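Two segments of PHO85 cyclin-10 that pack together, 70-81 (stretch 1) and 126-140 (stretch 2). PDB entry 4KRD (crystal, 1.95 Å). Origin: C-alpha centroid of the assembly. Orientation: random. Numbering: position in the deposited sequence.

Stretch 1 (70-81) EYSNFYMKSKPT
Stretch 2 126-140: LNLQEKEVHRMIIAA

Four hydrogen bonds join the stretches, and three of them end on backbone carbonyls of stretch 1 or 2. Tyr-71 OH donates to Glu-132 OE1 at 2.7 Å, a short bond to a carboxylate that is itself buried. The same OE1 accepts Gln-129 N at 3.0 Å (N-H...O 163°), so Glu-132, with chi1 m and chi2 t, holds both the Gln-129 backbone and the tyrosine hydroxyl through one oxygen. One water donates to both Tyr-71 O (2.9 Å) and Glu-132 OE2 (3.1 Å), adding a second link between these residues. Met-76 N donates to Lys-131 O at 2.8 Å and 160°, the one direct backbone-to-backbone hydrogen bond between the stretches. Lys-131 NZ donates to Lys-77 O at 2.7 Å through a side chain that is m at chi1 and t thereafter; a charged ammonium is well met by a carbonyl oxygen. Arg-135 NH1 donates to Asn-73 O at 2.9 Å and 159°; its chi1 is m and the rest of the chain extended, which places Asn-73 O near the guanidinium plane and Met-76 CA over one face.

The backbones that carry these groups differ in form. Stretch 1 enters as the end of a helix, with phi/psi of -60/-37 at Tyr-71, and makes a type I turn from Ser-72 to Tyr-75, closed by Tyr-75 N to Ser-72 O at 3.2 Å. It then extends, at -67/118 for Tyr-75 and -107/115 for Met-76. Stretch 2 arrives extended through Gln-129 (-109/157) and turns into a helix that runs on past Ala-140. Register is set by Tyr-75 CA to Glu-132 CA at 4.6 Å, Met-76 CA to Lys-131 CA at 5.3 Å and Pro-80 CA to His-134 CA at 7.1 Å. The close approach also brings Glu-132 CA to 3.5 Å from Phe-74 O, with 165° at the hydrogen, a CA-H...O contact.

Apolar packing centres on Phe-74 (chi1 m, chi2 -63°). Met-136, t/p/p, sets CE 3.6 Å from the Phe-74 ring centroid, 11° off the normal, with its SD 4.4 Å from that centroid over the face; a methyl group and a polarizable sulfur both suit an aromatic face. Ala-139 CB meets the ring edge, 3.9 Å from Phe-74 CE1, while Met-136 CE also lies 3.9 Å from Tyr-71 CE1. Tyr-75 (chi1 t, chi2 92°) receives Lys-131 CB over one face, 4.0 Å from its ring centroid.

Farther along, Met-76, all t, extends its SD obliquely to 4.3 Å from the His-134 ring centroid. Pro-80 CB lies over a face of the His-134 ring, 4.2 Å from its centroid and 25° off the normal. Together the stretches bury 905 Å².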

# COMPACT_ATOMS: atom_id res chain seq x y z
N GLU B 70 -17.71 7.97 15.45
CA GLU B 70 -16.31 8.32 15.16
C GLU B 70 -16.15 9.83 14.96
O GLU B 70 -15.26 10.47 15.53
CB GLU B 70 -15.82 7.56 13.92
CG GLU B 70 -15.85 6.05 14.07
CD GLU B 70 -14.81 5.52 15.04
OE1 GLU B 70 -13.95 6.31 15.48
OE2 GLU B 70 -14.84 4.32 15.36
N TYR B 71 -17.02 10.40 14.14
CA TYR B 71 -16.92 11.81 13.82
C TYR B 71 -17.01 12.75 15.05
O TYR B 71 -16.33 13.76 15.12
CB TYR B 71 -17.95 12.21 12.76
CG TYR B 71 -17.71 13.60 12.25
CD1 TYR B 71 -16.77 13.84 11.25
CD2 TYR B 71 -18.40 14.68 12.79
CE1 TYR B 71 -16.53 15.13 10.80
CE2 TYR B 71 -18.17 15.97 12.34
CZ TYR B 71 -17.23 16.19 11.35
OH TYR B 71 -17.00 17.46 10.89
N SER B 72 -17.85 12.40 16.03
CA SER B 72 -17.97 13.20 17.25
C SER B 72 -16.65 13.35 18.02
O SER B 72 -16.50 14.26 18.83
CB SER B 72 -19.05 12.63 18.17
OG SER B 72 -18.69 11.34 18.64
N ASN B 73 -15.70 12.46 17.78
CA ASN B 73 -14.38 12.58 18.40
C ASN B 73 -13.64 13.87 18.00
O ASN B 73 -12.71 14.30 18.68
CB ASN B 73 -13.50 11.35 18.08
CG ASN B 73 -13.89 10.12 18.89
OD1 ASN B 73 -14.24 10.23 20.07
ND2 ASN B 73 -13.84 8.95 18.26
N PHE B 74 -14.05 14.49 16.89
CA PHE B 74 -13.37 15.70 16.43
C PHE B 74 -13.78 16.96 17.19
O PHE B 74 -13.05 17.95 17.19
CB PHE B 74 -13.58 15.93 14.93
CG PHE B 74 -12.97 14.85 14.07
CD1 PHE B 74 -11.61 14.65 14.06
CD2 PHE B 74 -13.78 14.04 13.29
CE1 PHE B 74 -11.04 13.64 13.29
CE2 PHE B 74 -13.22 13.02 12.51
CZ PHE B 74 -11.85 12.83 12.50
N TYR B 75 -14.94 16.92 17.83
CA TYR B 75 -15.46 18.11 18.54
C TYR B 75 -14.61 18.45 19.76
O TYR B 75 -14.47 17.66 20.69
CB TYR B 75 -16.91 17.90 18.96
CG TYR B 75 -17.63 19.18 19.37
CD1 TYR B 75 -18.35 19.92 18.44
CD2 TYR B 75 -17.57 19.65 20.68
CE1 TYR B 75 -19.01 21.09 18.80
CE2 TYR B 75 -18.23 20.82 21.05
CZ TYR B 75 -18.94 21.53 20.11
OH TYR B 75 -19.59 22.69 20.47
N MET B 76 -14.02 19.64 19.74
CA MET B 76 -13.18 20.12 20.83
C MET B 76 -13.92 21.21 21.61
O MET B 76 -14.20 22.28 21.07
CB MET B 76 -11.88 20.68 20.27
CG MET B 76 -10.86 21.06 21.30
SD MET B 76 -9.41 21.72 20.48
CE MET B 76 -8.36 22.14 21.88
N LYS B 77 -14.23 20.93 22.87
CA LYS B 77 -14.99 21.85 23.71
C LYS B 77 -14.37 23.24 23.81
O LYS B 77 -15.02 24.25 23.53
CB LYS B 77 -15.17 21.27 25.12
CG LYS B 77 -16.30 20.26 25.24
CD LYS B 77 -17.65 20.93 25.04
CE LYS B 77 -18.79 19.94 25.18
NZ LYS B 77 -20.12 20.58 24.92
N SER B 78 -13.10 23.28 24.21
CA SER B 78 -12.43 24.56 24.44
C SER B 78 -11.77 25.13 23.19
O SER B 78 -11.40 24.39 22.27
CB SER B 78 -11.38 24.40 25.55
OG SER B 78 -10.51 23.32 25.28
N LYS B 79 -11.62 26.45 23.16
CA LYS B 79 -10.90 27.11 22.08
C LYS B 79 -9.43 26.73 22.11
O LYS B 79 -8.81 26.75 23.18
CB LYS B 79 -11.05 28.63 22.18
N PRO B 80 -8.87 26.37 20.95
CA PRO B 80 -7.46 25.98 20.86
C PRO B 80 -6.56 27.12 21.30
O PRO B 80 -6.94 28.27 21.15
CB PRO B 80 -7.26 25.72 19.36
CG PRO B 80 -8.64 25.54 18.80
CD PRO B 80 -9.54 26.38 19.64
N THR B 81 -5.39 26.80 21.82
CA THR B 81 -4.40 27.81 22.17
C THR B 81 -3.90 28.56 20.92
O THR B 81 -3.67 29.77 20.97
CB THR B 81 -3.19 27.17 22.87
OG1 THR B 81 -2.64 26.14 22.03
CG2 THR B 81 -3.62 26.55 24.19
N LEU B 126 -21.23 16.68 4.55
CA LEU B 126 -21.34 16.84 6.00
C LEU B 126 -21.04 18.26 6.38
O LEU B 126 -20.28 18.95 5.71
CB LEU B 126 -20.32 15.96 6.73
CG LEU B 126 -20.22 14.47 6.46
CD1 LEU B 126 -18.86 13.96 6.96
CD2 LEU B 126 -21.36 13.74 7.14
N ASN B 127 -21.62 18.68 7.50
CA ASN B 127 -21.33 19.99 8.03
C ASN B 127 -20.03 19.98 8.83
O ASN B 127 -19.82 19.11 9.68
CB ASN B 127 -22.49 20.47 8.91
CG ASN B 127 -23.75 20.76 8.10
OD1 ASN B 127 -23.90 21.84 7.53
ND2 ASN B 127 -24.66 19.79 8.04
N LEU B 128 -19.15 20.92 8.52
CA LEU B 128 -17.95 21.15 9.33
C LEU B 128 -18.20 22.32 10.29
O LEU B 128 -18.66 23.37 9.85
CB LEU B 128 -16.78 21.52 8.42
CG LEU B 128 -15.43 21.81 9.08
CD1 LEU B 128 -14.96 20.64 9.95
CD2 LEU B 128 -14.41 22.13 8.00
N GLN B 129 -17.88 22.15 11.57
CA GLN B 129 -17.95 23.24 12.56
C GLN B 129 -16.55 23.67 12.97
O GLN B 129 -15.60 22.89 12.87
CB GLN B 129 -18.67 22.80 13.83
CG GLN B 129 -20.02 22.15 13.64
CD GLN B 129 -20.60 21.69 14.97
OE1 GLN B 129 -20.42 20.53 15.37
NE2 GLN B 129 -21.27 22.59 15.68
N GLU B 130 -16.43 24.91 13.48
CA GLU B 130 -15.12 25.44 13.87
C GLU B 130 -14.53 24.64 15.02
O GLU B 130 -13.31 24.49 15.12
CB GLU B 130 -15.20 26.92 14.27
CG GLU B 130 -13.83 27.56 14.53
CD GLU B 130 -12.97 27.69 13.26
OE1 GLU B 130 -13.36 28.45 12.34
OE2 GLU B 130 -11.90 27.04 13.17
N LYS B 131 -15.38 24.12 15.89
CA LYS B 131 -14.90 23.33 17.02
C LYS B 131 -14.34 21.95 16.60
O LYS B 131 -13.78 21.23 17.43
CB LYS B 131 -15.99 23.17 18.08
CG LYS B 131 -16.39 24.49 18.73
CD LYS B 131 -16.89 24.27 20.15
CE LYS B 131 -16.98 25.59 20.91
NZ LYS B 131 -17.16 25.36 22.37
N GLU B 132 -14.49 21.61 15.33
CA GLU B 132 -13.99 20.32 14.81
C GLU B 132 -12.67 20.48 14.07
O GLU B 132 -11.98 19.48 13.79
CB GLU B 132 -15.04 19.67 13.92
CG GLU B 132 -16.27 19.19 14.72
CD GLU B 132 -17.55 19.07 13.89
OE1 GLU B 132 -17.54 19.39 12.69
OE2 GLU B 132 -18.58 18.65 14.47
N VAL B 133 -12.29 21.72 13.78
CA VAL B 133 -11.15 21.99 12.91
C VAL B 133 -9.78 21.57 13.47
O VAL B 133 -8.97 20.96 12.76
CB VAL B 133 -11.09 23.46 12.46
CG1 VAL B 133 -9.74 23.76 11.81
CG2 VAL B 133 -12.25 23.77 11.52
N HIS B 134 -9.53 21.89 14.74
CA HIS B 134 -8.22 21.63 15.34
C HIS B 134 -7.86 20.13 15.33
O HIS B 134 -6.76 19.74 14.93
CB HIS B 134 -8.21 22.18 16.77
CG HIS B 134 -6.87 22.12 17.43
ND1 HIS B 134 -6.57 21.21 18.43
CD2 HIS B 134 -5.75 22.85 17.24
CE1 HIS B 134 -5.33 21.39 18.83
NE2 HIS B 134 -4.80 22.37 18.12
N ARG B 135 -8.80 19.30 15.77
CA ARG B 135 -8.57 17.86 15.84
C ARG B 135 -8.58 17.23 14.45
O ARG B 135 -7.93 16.21 14.22
CB ARG B 135 -9.60 17.19 16.74
CG ARG B 135 -9.39 17.50 18.23
CD ARG B 135 -10.40 16.75 19.09
NE ARG B 135 -10.15 16.95 20.51
CZ ARG B 135 -10.82 16.34 21.48
NH1 ARG B 135 -11.78 15.47 21.19
NH2 ARG B 135 -10.52 16.59 22.75
N MET B 136 -9.33 17.83 13.52
CA MET B 136 -9.35 17.38 12.13
C MET B 136 -7.99 17.55 11.46
O MET B 136 -7.54 16.69 10.71
CB MET B 136 -10.43 18.12 11.34
CG MET B 136 -10.56 17.69 9.89
SD MET B 136 -11.11 15.98 9.67
CE MET B 136 -12.73 16.05 10.44
N ILE B 137 -7.35 18.68 11.73
CA ILE B 137 -6.01 18.96 11.21
C ILE B 137 -5.00 17.94 11.71
O ILE B 137 -4.21 17.40 10.94
CB ILE B 137 -5.55 20.38 11.60
CG1 ILE B 137 -6.31 21.42 10.76
CG2 ILE B 137 -4.06 20.54 11.40
CD1 ILE B 137 -6.18 22.85 11.27
N ILE B 138 -5.03 17.69 13.01
CA ILE B 138 -4.19 16.67 13.62
C ILE B 138 -4.33 15.31 12.90
O ILE B 138 -3.34 14.72 12.48
CB ILE B 138 -4.54 16.52 15.10
CG1 ILE B 138 -4.17 17.81 15.85
CG2 ILE B 138 -3.81 15.35 15.73
CD1 ILE B 138 -4.45 17.73 17.33
N ALA B 139 -5.56 14.84 12.77
CA ALA B 139 -5.82 13.54 12.14
C ALA B 139 -5.40 13.47 10.67
O ALA B 139 -4.78 12.48 10.23
CB ALA B 139 -7.31 13.18 12.28
N ALA B 140 -5.73 14.51 9.89
CA ALA B 140 -5.46 14.49 8.46
C ALA B 140 -3.96 14.54 8.17
O ALA B 140 -3.47 13.88 7.25
CB ALA B 140 -6.18 15.64 7.75
O HOH W 1 -17.73 16.10 16.03